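Local coordinates for biofilm-associated surface protein (Staphylococcus aureus, PDB 7C7U) that probably takes part in biofilm formation as a cell wall-anchored adhesion protein, and is linked to the modulation of functional amyloid, at residues 461-466 / 482-487; 524-529 / 534-539. One frame throughout, in Å; residues are numbered along the deposited sequence.

Contact 1 of 2, residues 461-466 / 482-487; sequences QTAKVI and GTFSVS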
loop_
_atom_site.group_PDB
_atom_site.type_symbol
_atom_site.label_atom_id
_atom_site.label_comp_id
_atom_site.label_asym_id
_atom_site.label_seq_id
_atom_site.Cartn_x
_atom_site.Cartn_y
_atom_site.Cartn_z
ATOM N N GLN A 461 13.804 15.016 13.785
ATOM C CA GLN A 461 14.721 15.797 12.967
ATOM C C GLN A 461 15.655 16.622 13.839
ATOM O O GLN A 461 15.326 16.974 14.976
ATOM C CB GLN A 461 13.963 16.733 12.026
ATOM C CG GLN A 461 12.780 16.098 11.326
ATOM C CD GLN A 461 13.206 15.160 10.215
ATOM O OE1 GLN A 461 14.093 15.478 9.417
ATOM N NE2 GLN A 461 12.575 13.994 10.158
ATOM N N THR A 462 16.828 16.927 13.282
ATOM C CA THR A 462 17.776 17.863 13.868
ATOM C C THR A 462 17.958 19.046 12.923
ATOM O O THR A 462 18.252 18.868 11.735
ATOM C CB THR A 462 19.121 17.184 14.162
ATOM O OG1 THR A 462 18.904 16.065 15.030
ATOM C CG2 THR A 462 20.109 18.180 14.824
ATOM N N ALA A 463 17.784 20.248 13.456
ATOM C CA ALA A 463 17.999 21.465 12.696
ATOM C C ALA A 463 19.411 21.970 12.942
ATOM O O ALA A 463 19.899 21.963 14.080
ATOM C CB ALA A 463 16.981 22.546 13.075
ATOM N N LYS A 464 20.052 22.418 11.870
ATOM C CA LYS A 464 21.418 22.910 11.905
ATOM C C LYS A 464 21.462 24.256 11.205
ATOM O O LYS A 464 20.857 24.427 10.138
ATOM C CB LYS A 464 22.391 21.944 11.206
ATOM C CG LYS A 464 22.293 20.480 11.638
ATOM C CD LYS A 464 22.698 19.592 10.484
ATOM C CE LYS A 464 22.818 18.141 10.867
ATOM N NZ LYS A 464 23.101 17.339 9.633
ATOM N N VAL A 465 22.175 25.204 11.806
ATOM C CA VAL A 465 22.503 26.472 11.163
ATOM C C VAL A 465 23.951 26.391 10.692
ATOM O O VAL A 465 24.863 26.107 11.477
ATOM C CB VAL A 465 22.265 27.662 12.107
ATOM C CG1 VAL A 465 22.666 28.986 11.437
ATOM C CG2 VAL A 465 20.791 27.705 12.523
ATOM N N ILE A 466 24.150 26.599 9.397
ATOM C CA ILE A 466 25.431 26.409 8.729
ATOM C C ILE A 466 25.736 27.682 7.948
ATOM O O ILE A 466 24.865 28.193 7.233
ATOM C CB ILE A 466 25.404 25.186 7.784
ATOM C CG1 ILE A 466 24.960 23.921 8.521
ATOM C CG2 ILE A 466 26.750 24.965 7.126
ATOM C CD1 ILE A 466 24.566 22.797 7.576
ATOM N N GLY A 482 6.966 20.777 14.412
ATOM C CA GLY A 482 7.719 21.391 13.346
ATOM C C GLY A 482 8.542 22.606 13.742
ATOM O O GLY A 482 9.452 22.980 12.998
ATOM N N THR A 483 8.249 23.243 14.871
ATOM C CA THR A 483 9.006 24.437 15.251
ATOM C C THR A 483 10.410 24.076 15.737
ATOM O O THR A 483 10.673 22.962 16.201
ATOM C CB THR A 483 8.289 25.219 16.354
ATOM O OG1 THR A 483 8.185 24.405 17.527
ATOM C CG2 THR A 483 6.909 25.657 15.901
ATOM N N PHE A 484 11.320 25.055 15.642
ATOM C CA PHE A 484 12.666 24.877 16.166
ATOM C C PHE A 484 13.235 26.213 16.639
ATOM O O PHE A 484 12.833 27.290 16.188
ATOM C CB PHE A 484 13.608 24.231 15.143
ATOM C CG PHE A 484 13.620 24.912 13.803
ATOM C CD1 PHE A 484 14.414 26.031 13.584
ATOM C CD2 PHE A 484 12.874 24.410 12.748
ATOM C CE1 PHE A 484 14.432 26.654 12.344
ATOM C CE2 PHE A 484 12.894 25.022 11.515
ATOM C CZ PHE A 484 13.674 26.143 11.309
ATOM N N SER A 485 14.195 26.110 17.552
ATOM C CA SER A 485 14.892 27.251 18.154
ATOM C C SER A 485 16.342 26.812 18.316
ATOM O O SER A 485 16.654 26.025 19.216
ATOM C CB SER A 485 14.272 27.642 19.486
ATOM O OG SER A 485 12.867 27.777 19.351
ATOM N N VAL A 486 17.198 27.258 17.402
ATOM C CA VAL A 486 18.606 26.874 17.379
ATOM C C VAL A 486 19.414 27.981 18.041
ATOM O O VAL A 486 19.410 29.125 17.563
ATOM C CB VAL A 486 19.103 26.642 15.943
ATOM C CG1 VAL A 486 20.561 26.238 15.961
ATOM C CG2 VAL A 486 18.219 25.589 15.203
ATOM N N SER A 487 20.141 27.640 19.105
ATOM C CA SER A 487 21.040 28.591 19.754
ATOM C C SER A 487 22.288 28.799 18.898
ATOM O O SER A 487 22.874 27.830 18.397
ATOM C CB SER A 487 21.438 28.099 21.148
ATOM O OG SER A 487 20.369 28.244 22.064
#
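The ring of F484 turns one of its faces to the methyl of A463: CB of A463 stands 4.1 Å above the ring plane, displaced toward the rim, and the ring atom it comes nearest is CG of F484, at 4.2 Å. The aromatic side chain leaves its strand with CG between the backbone N and the carbonyl carbon (chi1 52°), and this brings the root of the ring, more than its far end, under the methyl. I498 of strand 494-501 also packs against the ring.

Two residues on, V486 points the same way as F484 and divides its two methyls between two partners. Its CG2, on the backbone N side, touches CB of A463 at 3.9 Å; its CG1, anti to the backbone N (chi1 -180°), meets CG2 of V465 at 3.7 Å. The two valines cross at a slant and touch through single methyl branches.

No hydrogen bond links the two segments. This is face-to-face packing within a beta-sandwich arrangement: the axes of the short strands 462-466 and 483-487 come within 7.8 Å, with their directions 45° from each other, too far for backbone pairing, although strands between them connect them into one curled sheet. Each uses alternate residues for the interior, A463 and V465 on one side, F484 and V486 on the other, while K464, S485 and S487 point away. I500 adds to the interior against A463, Y496 and V448 against V465, and A476 against V486. On the outer side, K464 makes a salt bridge from NZ to OD2 of D501.

Contact 2 of 2, residues 524-529 / 534-539; sequences PSINPV and QQIVVN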
loop_
_atom_site.group_PDB
_atom_site.type_symbol
_atom_site.label_atom_id
_atom_site.label_comp_id
_atom_site.label_asym_id
_atom_site.label_seq_id
_atom_site.Cartn_x
_atom_site.Cartn_y
_atom_site.Cartn_z
ATOM N N PRO A 524 9.475 40.047 10.007
ATOM C CA PRO A 524 9.234 38.852 10.825
ATOM C C PRO A 524 8.666 37.722 9.969
ATOM O O PRO A 524 8.599 37.856 8.742
ATOM C CB PRO A 524 8.228 39.343 11.874
ATOM C CG PRO A 524 7.484 40.443 11.170
ATOM C CD PRO A 524 8.458 41.091 10.225
ATOM N N SER A 525 8.267 36.615 10.599
ATOM C CA SER A 525 7.580 35.520 9.913
ATOM C C SER A 525 6.504 34.948 10.827
ATOM O O SER A 525 6.528 35.142 12.045
ATOM C CB SER A 525 8.545 34.404 9.470
ATOM O OG SER A 525 9.186 33.785 10.578
ATOM N N ILE A 526 5.539 34.252 10.218
ATOM C CA ILE A 526 4.426 33.629 10.929
ATOM C C ILE A 526 4.502 32.123 10.721
ATOM O O ILE A 526 4.656 31.659 9.586
ATOM C CB ILE A 526 3.067 34.170 10.441
ATOM C CG1 ILE A 526 3.054 35.695 10.484
ATOM C CG2 ILE A 526 1.926 33.619 11.275
ATOM C CD1 ILE A 526 1.931 36.318 9.685
ATOM N N ASN A 527 4.400 31.361 11.808
ATOM C CA ASN A 527 4.343 29.913 11.676
ATOM C C ASN A 527 2.962 29.491 11.163
ATOM O O ASN A 527 1.979 30.211 11.352
ATOM C CB ASN A 527 4.635 29.228 13.011
ATOM C CG ASN A 527 6.091 29.337 13.424
ATOM O OD1 ASN A 527 6.941 29.791 12.654
ATOM N ND2 ASN A 527 6.389 28.891 14.638
ATOM N N PRO A 528 2.863 28.333 10.506
ATOM C CA PRO A 528 1.558 27.888 9.993
ATOM C C PRO A 528 0.498 27.868 11.091
ATOM O O PRO A 528 0.790 27.602 12.259
ATOM C CB PRO A 528 1.851 26.484 9.458
ATOM C CG PRO A 528 3.298 26.530 9.071
ATOM C CD PRO A 528 3.956 27.429 10.092
ATOM N N VAL A 529 -0.735 28.210 10.714
ATOM C CA VAL A 529 -1.853 28.323 11.644
ATOM C C VAL A 529 -3.046 27.584 11.046
ATOM O O VAL A 529 -3.381 27.797 9.877
ATOM C CB VAL A 529 -2.218 29.798 11.917
ATOM C CG1 VAL A 529 -3.418 29.889 12.848
ATOM C CG2 VAL A 529 -1.020 30.574 12.488
ATOM N N GLN A 534 -5.411 28.238 18.873
ATOM C CA GLN A 534 -5.770 29.441 19.611
ATOM C C GLN A 534 -4.636 30.458 19.692
ATOM O O GLN A 534 -4.803 31.496 20.343
ATOM C CB GLN A 534 -6.207 29.072 21.034
ATOM C CG GLN A 534 -7.193 27.928 21.118
ATOM C CD GLN A 534 -8.606 28.362 20.807
ATOM O OE1 GLN A 534 -8.894 29.557 20.725
ATOM N NE2 GLN A 534 -9.501 27.392 20.630
ATOM N N GLN A 535 -3.491 30.188 19.066
ATOM C CA GLN A 535 -2.332 31.060 19.177
ATOM C C GLN A 535 -1.616 31.130 17.837
ATOM O O GLN A 535 -1.625 30.172 17.059
ATOM C CB GLN A 535 -1.360 30.608 20.280
ATOM C CG GLN A 535 -0.657 29.293 20.011
ATOM C CD GLN A 535 0.208 28.863 21.176
ATOM O OE1 GLN A 535 0.472 29.650 22.089
ATOM N NE2 GLN A 535 0.653 27.611 21.157
ATOM N N ILE A 536 -1.017 32.289 17.572
ATOM C CA ILE A 536 -0.248 32.551 16.359
ATOM C C ILE A 536 1.199 32.796 16.774
ATOM O O ILE A 536 1.510 33.835 17.371
ATOM C CB ILE A 536 -0.805 33.750 15.577
ATOM C CG1 ILE A 536 -2.305 33.580 15.322
ATOM C CG2 ILE A 536 -0.054 33.936 14.270
ATOM C CD1 ILE A 536 -2.906 34.683 14.463
ATOM N N VAL A 537 2.084 31.851 16.457
ATOM C CA VAL A 537 3.501 31.986 16.778
ATOM C C VAL A 537 4.200 32.787 15.684
ATOM O O VAL A 537 4.046 32.500 14.489
ATOM C CB VAL A 537 4.155 30.608 16.954
ATOM C CG1 VAL A 537 5.598 30.768 17.444
ATOM C CG2 VAL A 537 3.338 29.745 17.914
ATOM N N VAL A 538 4.979 33.796 16.094
ATOM C CA VAL A 538 5.733 34.643 15.176
ATOM C C VAL A 538 7.212 34.599 15.550
ATOM O O VAL A 538 7.580 34.369 16.706
ATOM C CB VAL A 538 5.222 36.104 15.171
ATOM C CG1 VAL A 538 3.824 36.181 14.595
ATOM C CG2 VAL A 538 5.278 36.704 16.584
ATOM N N ASN A 539 8.058 34.819 14.544
ATOM C CA ASN A 539 9.510 34.857 14.682
ATOM C C ASN A 539 10.020 36.211 14.210
ATOM O O ASN A 539 9.518 36.762 13.225
ATOM C CB ASN A 539 10.180 33.739 13.870
ATOM C CG ASN A 539 9.511 32.394 14.077
ATOM O OD1 ASN A 539 9.636 31.793 15.137
ATOM N ND2 ASN A 539 8.772 31.934 13.073
HETATM O O HOH W 1 9.092 29.239 15.528
#
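I536 is the first residue of 534-539 to touch the other segment, and it does so through one methyl: CG2 lies 3.6 Å from CG2 of I526 and 3.9 Å from CG2 of V529. The two isoleucines run side by side in the same direction, whereas V529 crosses I536 at about a right angle. V537 follows with a backbone bond, in which O of V537 accepts from N of N527 at 2.9 Å. CG1 of V537 touches ND2 of N527 at 3.5 Å, and the two side chains cross at a slant.

V538 is paired with I526 as the non-hydrogen-bonded pair of this antiparallel beta hairpin; both side chains lie on one face of the sheet, where I526 packs on L582 and S584 of strand 581-588. Strand 535-539 carries on to strand 567-571, making a three-stranded sheet.

N539 forms the hydrogen-bonded pair with S525, N to O in both directions, and adds its side chain. With CG anti to the carbonyl carbon (chi1 -47°), the amide reaches back over the opposite strand. ND2 of N539 gives both hydrogens away, to OD1 of N527 at 2.8 Å and to OG of S525 at 3.1 Å. Both acceptors lie close to the plane of its amide, but ND2 sits above the carbonyl plane of N527, 39° out of it. A water accepts from ND2 of N527 and donates to OD1 of N539; the direct bond and the water together leave each amide little choice of rotation.

How the contacts relate
Contacts 1 and 2 follow one another along the chain, the second opening after the first has closed, and their centres lie 16 Å apart. They meet where T483 of contact 1 packs on N527 of contact 2, with CG2 of T483 3.5 Å from ND2 of N527. Strand 447-451 lies near both: V448 touches V465 of contact 1, while S451 touches N527 and S449 touches N539 of contact 2. The polar asparagine side of the hairpin thus faces the first sandwich. The side chain of F484 in contact 1 is about 13 Å from a bound calcium ion. No residue of either contact is among the calcium ligands.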